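Local coordinates for inactivation-no-after-potential D protein (Drosophila melanogaster, PDB 2QKV), which probably serves as a PDZ scaffold of fly vision, binding partner peptides and so organising G protein-coupled signalling in photoreceptors, at residues E65-F69 with Q70-A74. The protein carries 1 engineered substitution. Numbering follows the deposited sequence.
Sequences EGLPF and QVSYA. Engineered in segment 70-74: Ser-72 (natural residue Cys).
Tyr-73 sits one helical turn after Phe-69 and packs on one face of its ring: CB of Tyr-73 lies 4.1 Å from the Phe-69 ring centroid, a CH-pi contact 13° off the normal. Beyond it the tyrosine ring turns its edge to the same face, an offset edge-to-face pair with planes at 64° and CD1 of Tyr-73 4.0 Å from CZ of Phe-69. A water lies in plane at the edge of the Phe-69 ring, joining Leu-67 O to OG of the engineered Ser-72, a cysteine in the natural protein. Phe-69 CG stands anti to the backbone N (chi1 -171°), which carries the ring onto Leu-26, Pro-28 and Cys-33 of the PDZ sheet. In PDZ domains helix 69-77 and the strand corresponding to 24-28 flank the peptide groove. With an alanine in place of Phe-69, a gap would probably open against strands 24-28 and 33-38 and the Tyr-73 ring would lose its aromatic mate. N-cap Pro-68 O accepts two hydrogen bonds, a nearly straight one from Ser-72 N in the carbonyl plane at 3.1 Å and a more bent one from Val-71 N above that plane at 2.9 Å. The Leu-67 and Val-71 side chains cross at about a right angle, touching through CD1 and CG1, while Pro-68 and Val-71 lie side by side, CD against CG2.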
ATOM      1  N   GLU A  65     -10.484   6.048   3.014  1.00  9.29           N
ATOM      2  CA  GLU A  65      -9.265   5.348   3.414  1.00 10.48           C
ATOM      3  C   GLU A  65      -9.130   3.995   2.718  1.00  8.38           C
ATOM      4  O   GLU A  65     -10.084   3.214   2.658  1.00  9.40           O
ATOM      5  CB  GLU A  65      -9.215   5.154   4.939  1.00 13.73           C
ATOM      6  CG  GLU A  65     -10.440   4.525   5.523  1.00 19.97           C
ATOM      7  CD  GLU A  65     -11.366   5.546   6.162  1.00 24.09           C
ATOM      8  OE1 GLU A  65     -11.565   6.641   5.576  1.00 23.78           O
ATOM      9  OE2 GLU A  65     -11.895   5.245   7.251  1.00 25.14           O
ATOM     10  N   GLY A  66      -7.949   3.755   2.155  1.00  8.98           N
ATOM     11  CA  GLY A  66      -7.672   2.495   1.495  1.00 10.16           C
ATOM     12  C   GLY A  66      -8.304   2.233   0.145  1.00  8.89           C
ATOM     13  O   GLY A  66      -8.039   1.203  -0.457  1.00  8.45           O
ATOM     14  N   LEU A  67      -9.144   3.132  -0.340  1.00  8.52           N
ATOM     15  CA  LEU A  67      -9.780   2.886  -1.622  1.00  9.11           C
ATOM     16  C   LEU A  67      -8.862   3.156  -2.799  1.00  7.47           C
ATOM     17  O   LEU A  67      -8.021   4.059  -2.755  1.00  8.24           O
ATOM     18  CB  LEU A  67     -11.022   3.775  -1.796  1.00  8.51           C
ATOM     19  CG  LEU A  67     -12.226   3.606  -0.868  1.00  8.78           C
ATOM     20  CD1 LEU A  67     -13.343   4.564  -1.320  1.00  8.34           C
ATOM     21  CD2 LEU A  67     -12.732   2.165  -0.924  1.00  8.83           C
ATOM     22  N   PRO A  68      -8.987   2.355  -3.868  1.00  7.90           N
ATOM     23  CA  PRO A  68      -8.161   2.576  -5.060  1.00  7.96           C
ATOM     24  C   PRO A  68      -8.620   3.916  -5.611  1.00  6.99           C
ATOM     25  O   PRO A  68      -9.803   4.256  -5.489  1.00  7.16           O
ATOM     26  CB  PRO A  68      -8.584   1.448  -6.006  1.00  9.08           C
ATOM     27  CG  PRO A  68      -9.023   0.360  -5.077  1.00 10.83           C
ATOM     28  CD  PRO A  68      -9.737   1.092  -3.966  1.00  9.70           C
ATOM     29  N   PHE A  69      -7.717   4.673  -6.220  1.00  7.05           N
ATOM     30  CA  PHE A  69      -8.119   5.968  -6.749  1.00  7.02           C
ATOM     31  C   PHE A  69      -9.191   5.822  -7.828  1.00  7.80           C
ATOM     32  O   PHE A  69     -10.041   6.700  -7.988  1.00  8.57           O
ATOM     33  CB  PHE A  69      -6.906   6.733  -7.292  1.00  7.49           C
ATOM     34  CG  PHE A  69      -7.211   8.154  -7.660  1.00  7.90           C
ATOM     35  CD1 PHE A  69      -7.745   9.030  -6.714  1.00  7.98           C
ATOM     36  CD2 PHE A  69      -6.987   8.616  -8.946  1.00  8.77           C
ATOM     37  CE1 PHE A  69      -8.056  10.348  -7.048  1.00  9.60           C
ATOM     38  CE2 PHE A  69      -7.291   9.927  -9.292  1.00  8.80           C
ATOM     39  CZ  PHE A  69      -7.829  10.799  -8.340  1.00 10.61           C
ATOM     40  N   GLN A  70      -9.172   4.711  -8.553  1.00  7.86           N
ATOM     41  CA  GLN A  70     -10.196   4.512  -9.576  1.00  8.76           C
ATOM     42  C   GLN A  70     -11.610   4.482  -8.958  1.00  8.90           C
ATOM     43  O   GLN A  70     -12.587   4.817  -9.625  1.00  8.75           O
ATOM     44  CB  GLN A  70      -9.913   3.228 -10.362  1.00 10.17           C
ATOM     45  CG  GLN A  70      -8.616   3.287 -11.196  1.00 15.32           C
ATOM     46  CD  GLN A  70      -7.352   2.775 -10.480  1.00 18.57           C
ATOM     47  OE1 GLN A  70      -7.207   2.860  -9.251  1.00 17.25           O
ATOM     48  NE2 GLN A  70      -6.412   2.251 -11.274  1.00 22.41           N
ATOM     49  N   VAL A  71     -11.712   4.085  -7.688  1.00  6.79           N
ATOM     50  CA  VAL A  71     -12.999   4.061  -6.987  1.00  7.41           C
ATOM     51  C   VAL A  71     -13.270   5.466  -6.419  1.00  8.50           C
ATOM     52  O   VAL A  71     -14.333   6.048  -6.648  1.00  8.41           O
ATOM     53  CB  VAL A  71     -12.991   3.022  -5.814  1.00  7.91           C
ATOM     54  CG1 VAL A  71     -14.267   3.151  -4.989  1.00  7.91           C
ATOM     55  CG2 VAL A  71     -12.862   1.605  -6.367  1.00  7.66           C
ATOM     56  N   SER A  72     -12.318   6.021  -5.669  1.00  7.87           N
ATOM     57  CA  SER A  72     -12.540   7.357  -5.114  1.00  9.35           C
ATOM     58  C   SER A  72     -12.876   8.374  -6.194  1.00  9.29           C
ATOM     59  O   SER A  72     -13.827   9.150  -6.055  1.00  8.86           O
ATOM     60  CB  SER A  72     -11.320   7.841  -4.347  1.00 10.14           C
ATOM     61  OG  SER A  72     -11.130   7.025  -3.223  1.00 13.33           O
ATOM     62  N   TYR A  73     -12.101   8.378  -7.275  1.00  8.23           N
ATOM     63  CA  TYR A  73     -12.353   9.330  -8.347  1.00  7.63           C
ATOM     64  C   TYR A  73     -13.767   9.149  -8.915  1.00  8.23           C
ATOM     65  O   TYR A  73     -14.446  10.138  -9.198  1.00  8.70           O
ATOM     66  CB  TYR A  73     -11.307   9.157  -9.454  1.00  9.91           C
ATOM     67  CG  TYR A  73     -11.533  10.015 -10.677  1.00 11.73           C
ATOM     68  CD1 TYR A  73     -10.871  11.231 -10.843  1.00 13.98           C
ATOM     69  CD2 TYR A  73     -12.406   9.597 -11.676  1.00 15.44           C
ATOM     70  CE1 TYR A  73     -11.072  12.015 -12.003  1.00 10.46           C
ATOM     71  CE2 TYR A  73     -12.617  10.355 -12.810  1.00 15.06           C
ATOM     72  CZ  TYR A  73     -11.954  11.553 -12.974  1.00 11.94           C
ATOM     73  OH  TYR A  73     -12.199  12.287 -14.110  1.00 13.89           O
ATOM     74  N   ALA A  74     -14.191   7.896  -9.087  1.00  7.80           N
ATOM     75  CA  ALA A  74     -15.523   7.601  -9.610  1.00  9.12           C
ATOM     76  C   ALA A  74     -16.594   8.198  -8.713  1.00 10.50           C
ATOM     77  O   ALA A  74     -17.611   8.687  -9.198  1.00 11.46           O
ATOM     78  CB  ALA A  74     -15.721   6.085  -9.740  1.00  8.82           C
TER
HETATM   79  O   HOH W   1      -8.190   6.917  -3.395  1.00 10.78           O